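Local coordinates for diaminopimelate decarboxylase (Psychromonas ingrahamii, PDB 4XG1) that catalyses the pyridoxal 5'-phosphate-dependent decarboxylation of meso-diaminopimelate to L-lysine, the last step of lysine biosynthesis, as a homodimer, at the interface of chains A and B. Residues are numbered along the deposited sequence; one frame, centred on the assembly and turned at random. Chains: chain A/B, Diaminopimelate decarboxylase.

The interface of chains A and B. Residues chain A 308, 312, 315-316, 380, 382; chain B 308, 312, 315-316, 380, 382.
Both A:Leu316 and B:Leu316 hold CG anti to the backbone N (chi1 -179° in A:Leu316), which swings the isobutyl fork off its short helix, alongside the two-fold axis and towards the partner's Met308. The isoleucine pair is extended as well: in A:Ile312, CG1 lies anti to N and CD1 continues outward (chi2 166°), while CG2 is wedged between the backbone N and the carbonyl carbon. A:Met308 has CG in the same cramped place, runs straight through chi2 and bends at the sulphur (chi3 -83°), turning its CE methyl towards the partner chain.

The result is a small apolar core at the middle of the homodimer interface, every contact repeated with the chains exchanged. At its centre A:Ile312 and B:Ile312 meet tip to tip, CD1 to CD1, at 3.7 Å. The two leucines cross obliquely, with A:Leu316 CD1 3.9 Å from B:Leu316 CD1. Each leucine fork divides its work. The CD1 branch of A:Leu316 also rests 3.7 Å from the main-chain O of B:Ala315, a packing contact on the partner's helix. Its CD2 branch meets the thioether methyl CE of B:Met308 at 3.8 Å. B:Met308 CE is shared, since A:Met380 crosses it obliquely and brings its own CE to 4.0 Å; the methionine methyls thus flank the leucine fork and join the two chains. Among the residues of this patch, cohesion is by van der Waals packing alone, as no N or O comes within bonding reach of the other chain.

A:Ser382 and B:Ser382 pair as an antiparallel beta bridge, CB to CB 3.9 Å apart.

The patch centre lies about 13 Å from A:Cys348, the probable proton donor. In the fold, A:Leu316 and A:Ala315 ride on helix 313-317, A:Met308 and A:Ile312 on the loop leading into it, A:Met380 ends the 3-10 helix 378-380, and A:Ser382 follows in loop, and likewise in chain B.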
ATOM      1  N   MET A 308      -0.641   0.500  -8.563  1.00  6.83           N
ATOM      2  CA  MET A 308       0.170   0.033  -7.442  1.00  6.70           C
ATOM      3  C   MET A 308      -0.675  -0.392  -6.229  1.00  6.31           C
ATOM      4  O   MET A 308      -0.248  -1.205  -5.451  1.00  6.08           O
ATOM      5  CB  MET A 308       1.166   1.104  -7.027  1.00  6.83           C
ATOM      6  CG  MET A 308       0.484   2.294  -6.383  1.00  7.17           C
ATOM      7  SD  MET A 308       1.603   3.640  -6.022  1.00  7.45           S
ATOM      8  CE  MET A 308       2.215   3.038  -4.487  1.00  6.89           C
ATOM      9  N   ILE A 312       1.716  -3.980  -5.946  1.00  6.56           N
ATOM     10  CA  ILE A 312       2.735  -3.031  -5.492  1.00  6.92           C
ATOM     11  C   ILE A 312       4.196  -3.458  -5.736  1.00  7.14           C
ATOM     12  O   ILE A 312       5.106  -2.670  -5.570  1.00  6.46           O
ATOM     13  CB  ILE A 312       2.532  -2.713  -4.010  1.00  7.07           C
ATOM     14  CG1 ILE A 312       3.158  -1.357  -3.673  1.00  7.22           C
ATOM     15  CG2 ILE A 312       3.140  -3.807  -3.158  1.00  7.10           C
ATOM     16  CD1 ILE A 312       2.725  -0.793  -2.334  1.00  7.40           C
ATOM     17  N   ALA A 315       6.482  -1.117  -7.901  1.00  9.91           N
ATOM     18  CA  ALA A 315       6.775   0.157  -7.200  1.00 10.39           C
ATOM     19  C   ALA A 315       7.617  -0.038  -5.957  1.00 10.92           C
ATOM     20  O   ALA A 315       8.533   0.718  -5.709  1.00 11.58           O
ATOM     21  CB  ALA A 315       5.479   0.830  -6.801  1.00 10.14           C
ATOM     22  N   LEU A 316       7.354  -1.103  -5.187  1.00 10.97           N
ATOM     23  CA  LEU A 316       8.020  -1.254  -3.910  1.00 10.96           C
ATOM     24  C   LEU A 316       9.418  -1.886  -4.018  1.00 11.26           C
ATOM     25  O   LEU A 316      10.280  -1.564  -3.224  1.00 11.66           O
ATOM     26  CB  LEU A 316       7.154  -2.082  -2.961  1.00 10.90           C
ATOM     27  CG  LEU A 316       7.762  -2.287  -1.572  1.00 11.03           C
ATOM     28  CD1 LEU A 316       8.081  -0.957  -0.890  1.00 11.21           C
ATOM     29  CD2 LEU A 316       6.788  -3.073  -0.732  1.00 11.32           C
ATOM     30  N   MET A 380      -0.851  -7.646  -0.807  1.00  7.58           N
ATOM     31  CA  MET A 380      -0.282  -6.353  -0.524  1.00  7.66           C
ATOM     32  C   MET A 380      -1.126  -5.208  -1.089  1.00  7.47           C
ATOM     33  O   MET A 380      -0.678  -4.052  -1.077  1.00  7.74           O
ATOM     34  CB  MET A 380       1.139  -6.244  -1.089  1.00  8.05           C
ATOM     35  CG  MET A 380       2.034  -7.397  -0.665  1.00  8.54           C
ATOM     36  SD  MET A 380       3.763  -7.111  -1.055  1.00  8.83           S
ATOM     37  CE  MET A 380       4.184  -5.874   0.178  1.00  9.10           C
ATOM     38  N   SER A 382      -4.128  -2.343  -1.663  1.00  5.90           N
ATOM     39  CA  SER A 382      -4.737  -1.323  -0.797  1.00  5.71           C
ATOM     40  C   SER A 382      -5.793  -0.605  -1.568  1.00  5.74           C
ATOM     41  O   SER A 382      -6.099  -0.980  -2.696  1.00  6.10           O
ATOM     42  CB  SER A 382      -3.681  -0.332  -0.368  1.00  5.49           C
ATOM     43  OG  SER A 382      -3.334   0.515  -1.442  1.00  5.30           O
TER
ATOM     44  N   MET B 308       4.314  -1.547   8.085  1.00  9.79           N
ATOM     45  CA  MET B 308       4.240  -0.960   6.773  1.00  9.99           C
ATOM     46  C   MET B 308       2.833  -0.972   6.200  1.00  9.24           C
ATOM     47  O   MET B 308       2.515  -0.139   5.351  1.00  8.83           O
ATOM     48  CB  MET B 308       5.233  -1.635   5.808  1.00 10.91           C
ATOM     49  CG  MET B 308       4.829  -3.041   5.445  1.00 12.34           C
ATOM     50  SD  MET B 308       6.062  -3.916   4.462  1.00 14.23           S
ATOM     51  CE  MET B 308       5.599  -3.258   2.885  1.00 14.68           C
ATOM     52  N   ILE B 312       3.276   3.217   5.111  1.00  5.95           N
ATOM     53  CA  ILE B 312       4.210   2.652   4.126  1.00  5.80           C
ATOM     54  C   ILE B 312       5.356   3.585   3.726  1.00  5.77           C
ATOM     55  O   ILE B 312       6.276   3.185   3.015  1.00  5.50           O
ATOM     56  CB  ILE B 312       3.452   2.149   2.896  1.00  5.75           C
ATOM     57  CG1 ILE B 312       4.292   1.091   2.155  1.00  5.85           C
ATOM     58  CG2 ILE B 312       3.132   3.297   1.967  1.00  5.80           C
ATOM     59  CD1 ILE B 312       3.533   0.276   1.151  1.00  5.84           C
ATOM     60  N   ALA B 315       9.071   2.492   4.213  1.00  7.57           N
ATOM     61  CA  ALA B 315       9.426   1.378   3.303  1.00  7.76           C
ATOM     62  C   ALA B 315       9.405   1.746   1.837  1.00  7.93           C
ATOM     63  O   ALA B 315      10.248   1.342   1.073  1.00  8.68           O
ATOM     64  CB  ALA B 315       8.471   0.230   3.515  1.00  7.96           C
ATOM     65  N   LEU B 316       8.460   2.556   1.429  1.00  8.46           N
ATOM     66  CA  LEU B 316       8.296   2.801   0.009  1.00  8.86           C
ATOM     67  C   LEU B 316       9.216   3.908  -0.497  1.00  9.36           C
ATOM     68  O   LEU B 316       9.645   3.873  -1.654  1.00  9.38           O
ATOM     69  CB  LEU B 316       6.848   3.130  -0.322  1.00  8.53           C
ATOM     70  CG  LEU B 316       6.591   3.442  -1.799  1.00  8.56           C
ATOM     71  CD1 LEU B 316       7.004   2.273  -2.698  1.00  8.79           C
ATOM     72  CD2 LEU B 316       5.106   3.745  -1.980  1.00  8.41           C
ATOM     73  N   MET B 380      -2.619   5.145   2.301  1.00  5.68           N
ATOM     74  CA  MET B 380      -1.827   4.134   1.643  1.00  5.86           C
ATOM     75  C   MET B 380      -1.822   2.838   2.440  1.00  6.01           C
ATOM     76  O   MET B 380      -1.046   1.941   2.093  1.00  6.62           O
ATOM     77  CB  MET B 380      -0.391   4.604   1.404  1.00  5.76           C
ATOM     78  CG  MET B 380      -0.326   5.937   0.705  1.00  5.87           C
ATOM     79  SD  MET B 380       1.326   6.330   0.134  1.00  6.31           S
ATOM     80  CE  MET B 380       1.539   5.216  -1.231  1.00  6.08           C
ATOM     81  N   SER B 382      -2.908  -0.807   4.128  1.00  6.73           N
ATOM     82  CA  SER B 382      -3.407  -2.060   3.573  1.00  7.07           C
ATOM     83  C   SER B 382      -3.617  -3.057   4.676  1.00  6.86           C
ATOM     84  O   SER B 382      -3.447  -2.716   5.839  1.00  6.72           O
ATOM     85  CB  SER B 382      -2.421  -2.632   2.575  1.00  7.39           C
ATOM     86  OG  SER B 382      -1.307  -3.211   3.243  1.00  8.42           O
TER